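Long-range contacts in probable glutamine-binding lipoprotein GlnH (GLNBP) (Mycobacterium tuberculosis, PDB 6H20), which probably binds aspartate and related amino acids outside the membrane as a solute-binding lipoprotein, thereby regulating protein kinase G and glutamate metabolism: residues A29-F34 and D242-V247; D140-I145 and M230-Y235; S160-C165 and E202-S207. All blocks are in the same frame, centred on the assembly; numbering follows the deposited sequence.

Interactions 2 and 3 share the large mixed sheet, where strands 139-148 and 205-207 are neighbours. Their centres lie about 18 Å apart, and they touch directly where the S207 hydroxyl meets R144 O and the Q143 amide. Interaction 1 sits at the other end of the molecule, its centre about 39 Å from that of interaction 3 and about 24 Å from that of interaction 2. Along the chain, 29-34 comes first and 242-247 last; between them 140-145 and 230-235 bracket both halves of interaction 3. Interactions 1 and 3 thus lie on opposite sides of the chain's centre, and interaction 2 joins the parts of the fold beside the bound asparagine, consistent with a two-lobed binding protein.

Interaction 1. Residues A29-F34 and D242-V247; sequences ASLRPF and DNTGLV
The extended segment 29-34 passes the first turn of the helix that begins at T244. The backbones stay well apart: the CA atoms of L31 and V247 are 6.5 Å from each other, and those of F34 and G245 are 8.5 Å apart, so the contact is made by side chains and by the backbone of G245. L31 makes the largest contribution. With CG anti to its carbonyl carbon (chi1 -66°) and an extended chain, it sends CD1 to 3.6 Å from T244 CB, crossing that residue obliquely. Its CB lies 4.0 Å from V247 CG1, and these two side chains cross at about a right angle. The same methyl, set anti to the backbone N of V247 (chi1 177°), also meets S30, whose OG lies 3.2 Å from V247 CG1; the hydroxyl is hydrogen-bonded to F134 O and N251 ND2, outside the two segments. F34 closes the other flank, its ring edge turned to the helix so that CE2 lies 3.4 Å from G245 O. The turn itself is capped by N243, whose OD1 accepts from L246 N from above the carbonyl plane (3.0 Å). Further out, strand 29-30 pairs with strand 284-285, helix 37-43 packs on F34 through A40 and A43, and R248 and N251 on the next turn of helix 244-259 bond to the carbonyls of R32 and L31.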
loop_
_atom_site.group_PDB
_atom_site.type_symbol
_atom_site.label_atom_id
_atom_site.label_comp_id
_atom_site.label_asym_id
_atom_site.label_seq_id
_atom_site.Cartn_x
_atom_site.Cartn_y
_atom_site.Cartn_z
ATOM N N ALA A 29 1.778 -12.899 10.165
ATOM C CA ALA A 29 2.960 -13.552 10.710
ATOM C C ALA A 29 3.935 -13.892 9.588
ATOM O O ALA A 29 3.541 -14.430 8.546
ATOM C CB ALA A 29 2.558 -14.831 11.439
ATOM N N SER A 30 5.215 -13.582 9.806
ATOM C CA SER A 30 6.227 -13.738 8.765
ATOM C C SER A 30 7.445 -14.481 9.318
ATOM O O SER A 30 7.373 -15.051 10.407
ATOM C CB SER A 30 6.590 -12.358 8.191
ATOM O OG SER A 30 7.477 -12.429 7.085
ATOM N N LEU A 31 8.566 -14.472 8.594
ATOM C CA LEU A 31 9.711 -15.312 8.947
ATOM C C LEU A 31 10.737 -14.553 9.780
ATOM O O LEU A 31 11.093 -13.413 9.471
ATOM C CB LEU A 31 10.380 -15.826 7.674
ATOM C CG LEU A 31 9.530 -16.780 6.841
ATOM C CD1 LEU A 31 10.267 -17.157 5.569
ATOM C CD2 LEU A 31 9.175 -18.018 7.655
ATOM N N ARG A 32 11.255 -15.216 10.803
ATOM C CA ARG A 32 12.207 -14.582 11.696
ATOM C C ARG A 32 13.461 -14.169 10.923
ATOM O O ARG A 32 13.908 -14.889 10.026
ATOM C CB ARG A 32 12.571 -15.595 12.782
ATOM C CG ARG A 32 13.392 -15.058 13.907
ATOM C CD ARG A 32 13.468 -16.118 15.017
ATOM N NE ARG A 32 12.159 -16.349 15.621
ATOM C CZ ARG A 32 11.640 -15.587 16.581
ATOM N NH1 ARG A 32 12.323 -14.551 17.050
ATOM N NH2 ARG A 32 10.441 -15.861 17.075
ATOM N N PRO A 33 14.048 -13.016 11.230
ATOM C CA PRO A 33 15.289 -12.612 10.560
ATOM C C PRO A 33 16.435 -13.570 10.863
ATOM O O PRO A 33 16.395 -14.352 11.813
ATOM C CB PRO A 33 15.576 -11.232 11.155
ATOM C CG PRO A 33 14.242 -10.776 11.703
ATOM C CD PRO A 33 13.554 -11.994 12.173
ATOM N N PHE A 34 17.482 -13.476 10.043
ATOM C CA PHE A 34 18.680 -14.267 10.283
ATOM C C PHE A 34 19.382 -13.799 11.549
ATOM O O PHE A 34 19.388 -12.611 11.881
ATOM C CB PHE A 34 19.650 -14.102 9.120
ATOM C CG PHE A 34 19.164 -14.701 7.832
ATOM C CD1 PHE A 34 19.150 -16.075 7.653
ATOM C CD2 PHE A 34 18.734 -13.888 6.799
ATOM C CE1 PHE A 34 18.713 -16.633 6.461
ATOM C CE2 PHE A 34 18.291 -14.441 5.599
ATOM C CZ PHE A 34 18.288 -15.816 5.441
ATOM N N ASP A 242 8.884 -17.856 -3.185
ATOM C CA ASP A 242 9.928 -18.810 -2.848
ATOM C C ASP A 242 11.184 -18.175 -2.277
ATOM O O ASP A 242 12.055 -18.905 -1.796
ATOM C CB ASP A 242 10.290 -19.642 -4.076
ATOM C CG ASP A 242 9.137 -20.493 -4.553
ATOM O OD1 ASP A 242 8.421 -21.050 -3.694
ATOM O OD2 ASP A 242 8.940 -20.591 -5.784
ATOM N N ASN A 243 11.314 -16.849 -2.299
ATOM C CA ASN A 243 12.531 -16.228 -1.778
ATOM C C ASN A 243 12.373 -15.945 -0.284
ATOM O O ASN A 243 12.263 -14.799 0.159
ATOM C CB ASN A 243 12.911 -14.980 -2.567
ATOM C CG ASN A 243 14.347 -14.538 -2.280
ATOM O OD1 ASN A 243 14.964 -14.985 -1.303
ATOM N ND2 ASN A 243 14.879 -13.668 -3.125
ATOM N N THR A 244 12.388 -17.037 0.495
ATOM C CA THR A 244 12.272 -16.915 1.946
ATOM C C THR A 244 13.465 -16.195 2.553
ATOM O O THR A 244 13.313 -15.510 3.572
ATOM C CB THR A 244 12.071 -18.276 2.610
ATOM O OG1 THR A 244 13.151 -19.149 2.255
ATOM C CG2 THR A 244 10.736 -18.880 2.188
ATOM N N GLY A 245 14.646 -16.314 1.942
ATOM C CA GLY A 245 15.800 -15.584 2.446
ATOM C C GLY A 245 15.594 -14.083 2.411
ATOM O O GLY A 245 15.969 -13.368 3.340
ATOM N N LEU A 246 15.005 -13.582 1.330
ATOM C CA LEU A 246 14.741 -12.150 1.245
ATOM C C LEU A 246 13.678 -11.715 2.244
ATOM O O LEU A 246 13.746 -10.596 2.759
ATOM C CB LEU A 246 14.326 -11.801 -0.185
ATOM C CG LEU A 246 14.165 -10.321 -0.515
ATOM C CD1 LEU A 246 15.360 -9.511 -0.082
ATOM C CD2 LEU A 246 13.930 -10.162 -2.020
ATOM N N VAL A 247 12.700 -12.575 2.538
ATOM C CA VAL A 247 11.738 -12.268 3.599
ATOM C C VAL A 247 12.463 -12.050 4.923
ATOM O O VAL A 247 12.238 -11.049 5.619
ATOM C CB VAL A 247 10.683 -13.384 3.719
ATOM C CG1 VAL A 247 9.738 -13.087 4.892
ATOM C CG2 VAL A 247 9.921 -13.544 2.414
#

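Interaction 2. Residues D140-I145 and M230-Y235; sequences DANQRI and MADQPY
A231 O is gripped by two N-H groups: Q143 N reaches it across the contact at 2.9 Å with a nearly straight 169° bond, and the side-chain amide of its near neighbour Q233 comes in from well above the carbonyl plane. Both strands are antiparallel here, and the A141 and Q233 backbones pair through two further bonds. N142 adds a side-chain link. With CG anti to the backbone N, its OD1 accepts from A231 N at 2.9 Å, while ND2 donates to a water that also bonds to D232 OD1. D140 and D232 stand on the same face as N142, their carboxylate planes 63° apart, and D140 OD1 comes within 2.6 Å of D232 OD1; two carboxylates this close may share a proton. At the far end M230 N donates to Q143 O at 2.8 Å, in the carbonyl plane, and M230, extended at chi2, sets SD 3.8 Å from I145 CG1. On the other face A141 CB packs obliquely against the Y235 ring, whose OH bonds to D209 and T211. Q233 bends at chi2 (-68°), its OE1 bonded to S123 and T171, and a second water bridges its NE2 to Q143 OE1, while Q143 NE2 is hydrogen-bonded to S207 OG. Two antiparallel strands beside the ligand are consistent with the interlobe hinge of a two-lobed solute-binding protein, and Y235 here lines the asparagine pocket.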
loop_
_atom_site.group_PDB
_atom_site.type_symbol
_atom_site.label_atom_id
_atom_site.label_comp_id
_atom_site.label_asym_id
_atom_site.label_seq_id
_atom_site.Cartn_x
_atom_site.Cartn_y
_atom_site.Cartn_z
ATOM N N ASP A 140 0.186 0.082 9.562
ATOM C CA ASP A 140 -1.165 -0.466 9.664
ATOM C C ASP A 140 -2.177 0.636 9.382
ATOM O O ASP A 140 -2.333 1.562 10.188
ATOM C CB ASP A 140 -1.410 -1.083 11.039
ATOM C CG ASP A 140 -2.723 -1.824 11.105
ATOM O OD1 ASP A 140 -3.050 -2.536 10.128
ATOM O OD2 ASP A 140 -3.431 -1.703 12.134
ATOM N N ALA A 141 -2.866 0.532 8.256
ATOM C CA ALA A 141 -3.860 1.518 7.850
ATOM C C ALA A 141 -5.259 0.914 7.959
ATOM O O ALA A 141 -5.438 -0.259 8.298
ATOM C CB ALA A 141 -3.563 2.008 6.429
ATOM N N ASN A 142 -6.273 1.732 7.693
ATOM C CA ASN A 142 -7.633 1.210 7.705
ATOM C C ASN A 142 -8.462 1.930 6.656
ATOM O O ASN A 142 -8.347 3.155 6.498
ATOM C CB ASN A 142 -8.301 1.346 9.073
ATOM C CG ASN A 142 -9.348 0.269 9.308
ATOM O OD1 ASN A 142 -10.376 0.231 8.622
ATOM N ND2 ASN A 142 -9.089 -0.620 10.274
ATOM N N GLN A 143 -9.312 1.166 5.964
ATOM C CA GLN A 143 -10.114 1.724 4.876
ATOM C C GLN A 143 -11.158 2.693 5.425
ATOM O O GLN A 143 -11.910 2.352 6.348
ATOM C CB GLN A 143 -10.813 0.596 4.118
ATOM C CG GLN A 143 -11.634 1.106 2.917
ATOM C CD GLN A 143 -11.944 -0.009 1.932
ATOM O OE1 GLN A 143 -11.449 -1.131 2.066
ATOM N NE2 GLN A 143 -12.779 0.296 0.937
ATOM N N ARG A 144 -11.235 3.889 4.830
ATOM C CA ARG A 144 -12.250 4.880 5.204
ATOM C C ARG A 144 -12.826 5.501 3.931
ATOM O O ARG A 144 -12.661 4.971 2.827
ATOM C CB ARG A 144 -11.693 5.908 6.205
ATOM C CG ARG A 144 -11.250 5.264 7.527
ATOM C CD ARG A 144 -10.853 6.297 8.570
ATOM N NE ARG A 144 -12.014 7.066 9.008
ATOM C CZ ARG A 144 -11.930 8.180 9.732
ATOM N NH1 ARG A 144 -10.739 8.643 10.094
ATOM N NH2 ARG A 144 -13.030 8.829 10.096
ATOM N N ILE A 145 -13.501 6.639 4.088
ATOM C CA ILE A 145 -14.208 7.310 2.997
ATOM C C ILE A 145 -13.683 8.736 2.857
ATOM O O ILE A 145 -13.468 9.429 3.859
ATOM C CB ILE A 145 -15.731 7.324 3.265
ATOM C CG1 ILE A 145 -16.289 5.902 3.399
ATOM C CG2 ILE A 145 -16.462 8.101 2.176
ATOM C CD1 ILE A 145 -17.702 5.844 3.989
ATOM N N MET A 230 -13.336 0.615 8.049
ATOM C CA MET A 230 -14.093 -0.336 7.247
ATOM C C MET A 230 -13.365 -1.655 7.009
ATOM O O MET A 230 -14.019 -2.645 6.648
ATOM C CB MET A 230 -14.422 0.260 5.872
ATOM C CG MET A 230 -15.302 1.507 5.939
ATOM S SD MET A 230 -15.379 2.355 4.347
ATOM C CE MET A 230 -16.151 1.108 3.338
ATOM N N ALA A 231 -12.045 -1.695 7.207
ATOM C CA ALA A 231 -11.250 -2.890 6.939
ATOM C C ALA A 231 -9.783 -2.617 7.209
ATOM O O ALA A 231 -9.212 -1.683 6.640
ATOM C CB ALA A 231 -11.380 -3.317 5.475
ATOM N N ASP A 232 -9.167 -3.441 8.051
ATOM C CA ASP A 232 -7.752 -3.286 8.356
ATOM C C ASP A 232 -6.895 -3.503 7.112
ATOM O O ASP A 232 -7.198 -4.342 6.255
ATOM C CB ASP A 232 -7.361 -4.335 9.398
ATOM C CG ASP A 232 -5.923 -4.218 9.821
ATOM O OD1 ASP A 232 -5.540 -3.102 10.223
ATOM O OD2 ASP A 232 -5.186 -5.234 9.756
ATOM N N GLN A 233 -5.796 -2.747 7.029
ATOM C CA GLN A 233 -4.884 -2.787 5.882
ATOM C C GLN A 233 -3.458 -2.823 6.407
ATOM O O GLN A 233 -2.786 -1.789 6.528
ATOM C CB GLN A 233 -5.097 -1.566 4.979
ATOM C CG GLN A 233 -6.559 -1.335 4.599
ATOM C CD GLN A 233 -7.135 -2.401 3.671
ATOM O OE1 GLN A 233 -6.418 -3.030 2.891
ATOM N NE2 GLN A 233 -8.444 -2.591 3.743
ATOM N N PRO A 234 -2.957 -4.006 6.745
ATOM C CA PRO A 234 -1.583 -4.105 7.260
ATOM C C PRO A 234 -0.586 -4.229 6.117
ATOM O O PRO A 234 -0.584 -5.245 5.407
ATOM C CB PRO A 234 -1.629 -5.378 8.119
ATOM C CG PRO A 234 -2.699 -6.255 7.432
ATOM C CD PRO A 234 -3.633 -5.315 6.655
ATOM N N TYR A 235 0.254 -3.213 5.922
ATOM C CA TYR A 235 1.163 -3.199 4.780
ATOM C C TYR A 235 2.356 -4.115 5.007
ATOM O O TYR A 235 2.979 -4.103 6.072
ATOM C CB TYR A 235 1.719 -1.794 4.555
ATOM C CG TYR A 235 0.729 -0.745 4.114
ATOM C CD1 TYR A 235 -0.605 -1.050 3.844
ATOM C CD2 TYR A 235 1.140 0.559 3.977
ATOM C CE1 TYR A 235 -1.509 -0.046 3.430
ATOM C CE2 TYR A 235 0.263 1.552 3.565
ATOM C CZ TYR A 235 -1.049 1.251 3.298
ATOM O OH TYR A 235 -1.899 2.268 2.888
HETATM O O HOH W 1 -6.538 -0.922 11.471
HETATM O O HOH W 2 -10.481 -3.883 2.158
#

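Interaction 3. Residues S160-C165 and E202-S207; sequences SGKRVC and EIDAVS
Strands 163-165 and 205-207 run parallel with a marked twist, 43° between their directions, and pair V164 with A205 and C165 with V206. The ladder starts at R163 O, which accepts twice: D204 N meets it on a lone pair in the carbonyl plane at 2.8 Å, and A205 N comes in nearly along the C=O axis. It continues with a good bond from C165 N to A205 O (2.9 Å) and fades into a weak one from S207 N to C165 O.

The side chains of R163 and D204 hold the start of the pairing, before A205. R163 bends at chi3 (-56°) and grips the carboxylate side-on, NE giving to D204 OD2 at 3.1 Å and NH2 to D204 OD1 at 2.9 Å. Both oxygens lie close to the guanidinium plane, yet that plane is turned 53° from the carboxylate, so the two nitrogens meet D204 from above its plane. The anti lone pair of D204 OD2 goes instead to R163 N, at 2.8 Å, which ties this one acid to both the backbone and the side chain of the same residue. The peptide from E202 to I203 lies over one guanidinium face. On the side of C165 and V206 the packing is tight: I203, with CG1 in the crowded position between backbone N and carbonyl carbon, drives CD1 to 3.4 Å from C165 CB. The sulfur of C165 is held by its disulfide to C194 of helix 191-199, and I203 and V206 pack on that helix too.

Three N-H groups on one carboxylate would be expected to keep D204 ionised, and the covalent bond at C165 ties to that helix a pairing that lies inside the sheet, already fixed by charge and backbone bonds.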
loop_
_atom_site.group_PDB
_atom_site.type_symbol
_atom_site.label_atom_id
_atom_site.label_comp_id
_atom_site.label_asym_id
_atom_site.label_seq_id
_atom_site.Cartn_x
_atom_site.Cartn_y
_atom_site.Cartn_z
ATOM N N SER A 160 -24.362 3.696 -0.710
ATOM C CA SER A 160 -25.309 2.958 -1.540
ATOM C C SER A 160 -25.926 3.877 -2.589
ATOM O O SER A 160 -26.408 4.970 -2.275
ATOM C CB SER A 160 -26.411 2.365 -0.662
ATOM O OG SER A 160 -25.899 1.386 0.231
ATOM N N GLY A 161 -25.888 3.433 -3.842
ATOM C CA GLY A 161 -26.415 4.211 -4.943
ATOM C C GLY A 161 -25.578 5.394 -5.374
ATOM O O GLY A 161 -25.937 6.051 -6.356
ATOM N N LYS A 162 -24.480 5.694 -4.685
ATOM C CA LYS A 162 -23.605 6.800 -5.049
ATOM C C LYS A 162 -22.389 6.281 -5.812
ATOM O O LYS A 162 -22.061 5.091 -5.770
ATOM C CB LYS A 162 -23.160 7.570 -3.798
ATOM C CG LYS A 162 -24.330 8.102 -2.964
ATOM C CD LYS A 162 -24.817 9.446 -3.461
ATOM C CE LYS A 162 -25.789 10.088 -2.464
ATOM N NZ LYS A 162 -25.423 9.777 -1.044
ATOM N N ARG A 163 -21.724 7.188 -6.523
ATOM C CA ARG A 163 -20.584 6.828 -7.366
ATOM C C ARG A 163 -19.325 6.818 -6.504
ATOM O O ARG A 163 -18.878 7.864 -6.034
ATOM C CB ARG A 163 -20.447 7.806 -8.534
ATOM C CG ARG A 163 -21.606 7.758 -9.523
ATOM C CD ARG A 163 -21.613 8.992 -10.411
ATOM N NE ARG A 163 -21.643 10.216 -9.622
ATOM C CZ ARG A 163 -21.397 11.430 -10.108
ATOM N NH1 ARG A 163 -21.098 11.581 -11.395
ATOM N NH2 ARG A 163 -21.449 12.489 -9.309
ATOM N N VAL A 164 -18.745 5.637 -6.306
ATOM C CA VAL A 164 -17.585 5.457 -5.440
ATOM C C VAL A 164 -16.431 4.942 -6.284
ATOM O O VAL A 164 -16.573 3.931 -6.983
ATOM C CB VAL A 164 -17.905 4.470 -4.305
ATOM C CG1 VAL A 164 -16.688 4.241 -3.434
ATOM C CG2 VAL A 164 -19.077 4.981 -3.480
ATOM N N CYS A 165 -15.289 5.620 -6.196
ATOM C CA CYS A 165 -14.106 5.281 -6.979
ATOM C C CYS A 165 -13.157 4.387 -6.193
ATOM O O CYS A 165 -12.870 4.643 -5.014
ATOM C CB CYS A 165 -13.381 6.564 -7.381
ATOM S SG CYS A 165 -12.014 6.323 -8.557
ATOM N N GLU A 202 -17.082 13.727 -11.313
ATOM C CA GLU A 202 -17.472 12.530 -12.043
ATOM C C GLU A 202 -17.773 11.365 -11.119
ATOM O O GLU A 202 -18.223 10.311 -11.593
ATOM C CB GLU A 202 -16.368 12.142 -13.025
ATOM C CG GLU A 202 -16.140 13.213 -14.067
ATOM C CD GLU A 202 -14.927 12.959 -14.925
ATOM O OE1 GLU A 202 -14.044 12.182 -14.510
ATOM O OE2 GLU A 202 -14.853 13.554 -16.022
ATOM N N ILE A 203 -17.532 11.541 -9.819
ATOM C CA ILE A 203 -17.828 10.559 -8.785
ATOM C C ILE A 203 -18.259 11.332 -7.542
ATOM O O ILE A 203 -18.169 12.559 -7.482
ATOM C CB ILE A 203 -16.601 9.677 -8.453
ATOM C CG1 ILE A 203 -15.434 10.583 -8.055
ATOM C CG2 ILE A 203 -16.232 8.778 -9.635
ATOM C CD1 ILE A 203 -14.240 9.837 -7.477
ATOM N N ASP A 204 -18.695 10.598 -6.520
ATOM C CA ASP A 204 -19.156 11.216 -5.283
ATOM C C ASP A 204 -18.238 10.986 -4.092
ATOM O O ASP A 204 -18.220 11.814 -3.169
ATOM C CB ASP A 204 -20.557 10.701 -4.942
ATOM C CG ASP A 204 -21.533 10.956 -6.062
ATOM O OD1 ASP A 204 -21.705 12.141 -6.422
ATOM O OD2 ASP A 204 -22.091 9.977 -6.603
ATOM N N ALA A 205 -17.464 9.905 -4.097
ATOM C CA ALA A 205 -16.577 9.614 -2.983
ATOM C C ALA A 205 -15.496 8.650 -3.447
ATOM O O ALA A 205 -15.621 7.993 -4.487
ATOM C CB ALA A 205 -17.347 9.006 -1.806
ATOM N N VAL A 206 -14.427 8.581 -2.659
ATOM C CA VAL A 206 -13.360 7.603 -2.846
ATOM C C VAL A 206 -13.279 6.777 -1.571
ATOM O O VAL A 206 -13.432 7.319 -0.475
ATOM C CB VAL A 206 -12.018 8.316 -3.101
ATOM C CG1 VAL A 206 -10.918 7.300 -3.423
ATOM C CG2 VAL A 206 -12.167 9.299 -4.237
ATOM N N SER A 207 -13.028 5.475 -1.689
ATOM C CA SER A 207 -12.860 4.669 -0.485
ATOM C C SER A 207 -11.612 3.812 -0.602
ATOM O O SER A 207 -11.523 2.956 -1.491
ATOM C CB SER A 207 -14.081 3.791 -0.195
ATOM O OG SER A 207 -13.890 3.071 1.021
#